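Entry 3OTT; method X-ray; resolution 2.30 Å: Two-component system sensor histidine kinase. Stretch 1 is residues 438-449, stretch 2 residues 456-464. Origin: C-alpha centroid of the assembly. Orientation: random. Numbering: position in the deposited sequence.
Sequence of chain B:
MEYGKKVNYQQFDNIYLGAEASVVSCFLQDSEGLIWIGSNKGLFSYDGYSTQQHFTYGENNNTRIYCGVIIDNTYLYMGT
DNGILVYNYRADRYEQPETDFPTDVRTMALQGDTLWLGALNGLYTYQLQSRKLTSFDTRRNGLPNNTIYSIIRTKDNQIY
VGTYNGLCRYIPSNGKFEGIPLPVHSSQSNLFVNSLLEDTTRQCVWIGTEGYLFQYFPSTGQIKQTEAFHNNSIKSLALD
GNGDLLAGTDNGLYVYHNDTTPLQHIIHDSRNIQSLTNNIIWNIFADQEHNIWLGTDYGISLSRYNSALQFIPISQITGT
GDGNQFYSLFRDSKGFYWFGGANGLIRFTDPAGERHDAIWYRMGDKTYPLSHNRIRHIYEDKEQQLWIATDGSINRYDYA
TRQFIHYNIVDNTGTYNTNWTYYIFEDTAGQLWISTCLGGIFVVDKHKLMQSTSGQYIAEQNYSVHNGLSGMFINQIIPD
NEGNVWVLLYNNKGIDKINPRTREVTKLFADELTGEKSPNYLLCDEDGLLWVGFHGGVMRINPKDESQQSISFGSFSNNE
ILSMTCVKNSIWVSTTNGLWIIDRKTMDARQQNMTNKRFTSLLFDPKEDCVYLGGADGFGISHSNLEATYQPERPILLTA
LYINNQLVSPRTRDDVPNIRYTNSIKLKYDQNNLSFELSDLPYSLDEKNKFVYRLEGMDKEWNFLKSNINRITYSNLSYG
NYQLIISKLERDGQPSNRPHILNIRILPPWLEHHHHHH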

# COMPACT_ATOMS: atom_id res chain seq x y z
N LEU B 438 35.00 11.09 8.79
CA LEU B 438 35.62 11.30 10.13
C LEU B 438 36.74 10.34 10.55
O LEU B 438 37.59 10.73 11.35
N GLY B 439 36.78 9.12 10.01
CA GLY B 439 37.88 8.22 10.36
C GLY B 439 38.89 7.95 9.26
O GLY B 439 39.68 7.02 9.35
N GLY B 440 38.90 8.73 8.20
CA GLY B 440 39.81 8.40 7.11
C GLY B 440 39.53 7.06 6.42
O GLY B 440 38.38 6.68 6.24
N ILE B 441 40.60 6.37 5.99
CA ILE B 441 40.49 5.05 5.36
C ILE B 441 41.09 3.92 6.25
O ILE B 441 42.15 4.05 6.87
N PHE B 442 40.38 2.82 6.32
CA PHE B 442 40.84 1.66 7.08
C PHE B 442 41.15 0.54 6.09
O PHE B 442 40.39 0.32 5.10
N VAL B 443 42.25 -0.17 6.35
CA VAL B 443 42.64 -1.33 5.57
C VAL B 443 42.67 -2.50 6.53
O VAL B 443 43.43 -2.46 7.51
N VAL B 444 41.80 -3.49 6.30
CA VAL B 444 41.53 -4.58 7.23
C VAL B 444 41.72 -5.96 6.58
O VAL B 444 41.33 -6.19 5.41
N ASP B 445 42.32 -6.87 7.31
CA ASP B 445 42.46 -8.22 6.82
C ASP B 445 41.08 -8.92 6.74
O ASP B 445 40.45 -9.18 7.76
N LYS B 446 40.61 -9.20 5.54
CA LYS B 446 39.23 -9.69 5.34
C LYS B 446 38.91 -10.98 6.15
O LYS B 446 37.94 -11.01 6.94
N HIS B 447 39.74 -12.02 6.00
CA HIS B 447 39.47 -13.29 6.74
C HIS B 447 39.54 -13.17 8.24
O HIS B 447 38.69 -13.73 8.93
N LYS B 448 40.50 -12.41 8.77
CA LYS B 448 40.52 -12.18 10.20
C LYS B 448 39.28 -11.38 10.66
O LYS B 448 38.65 -11.69 11.65
N LEU B 449 38.87 -10.39 9.90
CA LEU B 449 37.65 -9.73 10.32
C LEU B 449 36.48 -10.75 10.37
O LEU B 449 35.76 -10.83 11.38
N GLN B 456 34.75 -5.66 18.76
CA GLN B 456 35.49 -4.58 18.16
C GLN B 456 36.75 -5.10 17.37
O GLN B 456 37.66 -5.69 17.93
N TYR B 457 36.85 -4.83 16.09
CA TYR B 457 38.05 -5.23 15.37
C TYR B 457 39.11 -4.11 15.24
O TYR B 457 38.78 -2.98 14.83
N ILE B 458 40.37 -4.42 15.55
CA ILE B 458 41.42 -3.43 15.33
C ILE B 458 42.11 -3.55 13.95
O ILE B 458 42.77 -4.55 13.63
N ALA B 459 41.98 -2.49 13.16
CA ALA B 459 42.39 -2.46 11.77
C ALA B 459 43.88 -2.53 11.68
O ALA B 459 44.54 -1.84 12.42
N GLU B 460 44.39 -3.28 10.72
CA GLU B 460 45.84 -3.37 10.51
C GLU B 460 46.43 -1.98 10.16
O GLU B 460 47.53 -1.64 10.58
N GLN B 461 45.71 -1.19 9.36
CA GLN B 461 46.24 0.08 8.85
C GLN B 461 45.14 1.09 8.84
O GLN B 461 43.95 0.74 8.65
N ASN B 462 45.53 2.35 8.93
CA ASN B 462 44.57 3.47 8.80
C ASN B 462 45.28 4.57 8.06
O ASN B 462 46.47 4.78 8.24
N TYR B 463 44.60 5.20 7.12
CA TYR B 463 45.17 6.37 6.44
C TYR B 463 44.40 7.59 6.96
O TYR B 463 43.16 7.57 6.94
N SER B 464 45.09 8.67 7.34
CA SER B 464 44.40 9.85 7.83
C SER B 464 45.18 11.16 7.54
O SER B 464 46.24 11.13 6.91

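This contact is a short antiparallel beta ladder, extended at one end by a tyrosine and a glutamate that pack against the start of a helix. Strand 441-445 runs beside strand 461-463 at an angle of 162°. Ile 441 and Tyr 463 pair through two backbone hydrogen bonds, Ile 441 N to Tyr 463 O at 3.0 Å and Tyr 463 N to Ile 441 O at 2.7 Å. Val 443 and Gln 461 pair in the same way.

The side chains of Ile 441, Val 443, Gln 461 and Tyr 463 share one face of the sheet. Ile 441 (chi1 m, chi2 t) and Tyr 463 (chi1 m) lie abreast, with Ile 441 CB 4.1 Å from Tyr 463 CB. Val 443 (chi1 t) reaches the edge of the tyrosine ring, its CG2 4.0 Å from Tyr 463 CE1. Its other methyl, Val 443 CG1, is 3.9 Å from Gln 461 OE1. Gln 461 is m, t at chi1 and chi2. The Tyr 463 hydroxyl is hydrogen-bonded elsewhere in the structure.

Phe 442 and Asn 462 occupy the other face. Asn 462 (chi1 t) turns its amide back toward the first stretch, and Asn 462 ND2 donates to Gly 439 O at 2.9 Å. This side-chain bond ties the loop before the strand to the ladder. The same amide lies over one face of the Phe 442 ring, with Asn 462 ND2 3.6 Å from Phe 442 CE2. Phe 442 is m at chi1. Ala 459 sits at the edge of this ring, its CB 3.9 Å from Phe 442 CD2. Ala 459 CB also meets Val 444 CG2 at 3.8 Å. Gly 440 has positive phi, and a CB there would clash with Tyr 463 O.

Tyr 457 (chi1 t) points toward the first stretch. Val 444 (chi1 t) places CG1 3.7 Å from Tyr 457 CE2. Leu 449 (t, p) brings CD1 to 3.7 Å from Tyr 457 CG, and its CA lies over the ring face in a CH-pi contact, 4.3 Å from the Tyr 457 ring centroid.

Glu 460 (m, p) bends its carboxylate toward the first stretch. Glu 460 OE1 accepts from Asp 445 N at 3.0 Å, while Glu 460 OE2 accepts from Tyr 457 OH at 2.9 Å. Lys 448 NZ is 4.4 Å from Glu 460 OE2, beyond a salt bridge. Asp 445 (chi1 t) caps the helix: its OD1 accepts from Lys 448 N at 3.1 Å.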

# COMPACT_ATOMS: atom_id res chain seq x y z
CB LEU B 438 34.60 11.38 11.28
CG LEU B 438 33.65 12.59 11.44
CD1 LEU B 438 32.76 12.24 12.68
CD2 LEU B 438 34.37 13.92 11.67
CB ILE B 441 41.22 5.03 3.98
CG1 ILE B 441 40.60 6.06 3.00
CG2 ILE B 441 41.24 3.62 3.37
CD1 ILE B 441 41.63 6.54 1.90
CB PHE B 442 39.74 1.15 8.03
CG PHE B 442 39.33 2.16 9.07
CD1 PHE B 442 38.42 3.19 8.78
CD2 PHE B 442 39.84 2.08 10.35
CE1 PHE B 442 38.04 4.15 9.79
CE2 PHE B 442 39.50 3.05 11.34
CZ PHE B 442 38.59 4.06 11.06
CB VAL B 443 43.99 -1.15 4.93
CG1 VAL B 443 44.35 -2.38 4.13
CG2 VAL B 443 44.03 0.15 4.06
CB VAL B 444 40.06 -4.50 7.72
CG1 VAL B 444 39.59 -5.80 8.36
CG2 VAL B 444 39.85 -3.31 8.71
CB ASP B 445 43.44 -9.00 7.69
CG ASP B 445 43.72 -10.43 7.14
OD1 ASP B 445 42.76 -11.24 7.02
OD2 ASP B 445 44.88 -10.74 6.83
CB LYS B 446 38.95 -9.88 3.86
CG LYS B 446 37.47 -10.01 3.53
CD LYS B 446 37.27 -10.22 2.10
CE LYS B 446 37.43 -11.75 1.74
NZ LYS B 446 36.72 -11.99 0.45
CB HIS B 447 40.29 -14.47 6.21
CG HIS B 447 39.86 -14.88 4.83
ND1 HIS B 447 40.71 -15.45 3.90
CD2 HIS B 447 38.66 -14.74 4.20
CE1 HIS B 447 40.05 -15.67 2.77
NE2 HIS B 447 38.81 -15.24 2.92
CB LYS B 448 41.86 -11.57 10.65
CG LYS B 448 42.85 -12.64 11.01
CD LYS B 448 44.29 -12.23 10.89
CE LYS B 448 44.68 -11.12 11.88
NZ LYS B 448 46.10 -11.37 12.29
CB LEU B 449 37.33 -8.56 9.41
CG LEU B 449 36.02 -7.84 9.67
CD1 LEU B 449 36.10 -7.07 10.97
CD2 LEU B 449 35.69 -6.95 8.46
CB GLN B 456 35.90 -3.62 19.26
CG GLN B 456 36.41 -2.26 18.80
CD GLN B 456 36.75 -1.32 19.99
OE1 GLN B 456 37.61 -1.63 20.83
NE2 GLN B 456 36.10 -0.16 20.03
CB TYR B 457 37.67 -5.71 13.98
CG TYR B 457 38.81 -6.41 13.33
CD1 TYR B 457 39.13 -7.73 13.69
CD2 TYR B 457 39.64 -5.75 12.40
CE1 TYR B 457 40.18 -8.38 13.12
CE2 TYR B 457 40.71 -6.41 11.83
CZ TYR B 457 40.97 -7.73 12.20
OH TYR B 457 42.04 -8.44 11.69
CB ILE B 458 42.51 -3.45 16.44
CG1 ILE B 458 41.93 -3.63 17.86
CG2 ILE B 458 43.44 -2.23 16.29
CD1 ILE B 458 41.20 -2.42 18.49
CB ALA B 459 41.95 -1.17 11.11
CB GLU B 460 46.16 -4.40 9.39
CG GLU B 460 46.10 -5.91 9.83
CD GLU B 460 44.67 -6.47 10.08
OE1 GLU B 460 43.65 -5.86 9.76
OE2 GLU B 460 44.56 -7.57 10.63
CB GLN B 461 46.78 -0.05 7.41
CG GLN B 461 48.01 -0.99 7.21
CD GLN B 461 48.60 -1.01 5.74
OE1 GLN B 461 47.87 -0.93 4.76
NE2 GLN B 461 49.92 -1.13 5.63
CB ASN B 462 44.00 3.87 10.20
CG ASN B 462 43.14 5.19 10.18
OD1 ASN B 462 43.59 6.25 10.70
ND2 ASN B 462 41.92 5.13 9.62
CB TYR B 463 45.03 6.24 4.91
CG TYR B 463 46.04 5.32 4.26
CD1 TYR B 463 45.74 3.98 3.98
CD2 TYR B 463 47.34 5.77 3.97
CE1 TYR B 463 46.69 3.12 3.40
CE2 TYR B 463 48.29 4.92 3.44
CZ TYR B 463 47.95 3.60 3.15
OH TYR B 463 48.92 2.81 2.58
CB SER B 464 44.26 9.71 9.33
OG SER B 464 45.53 9.80 9.91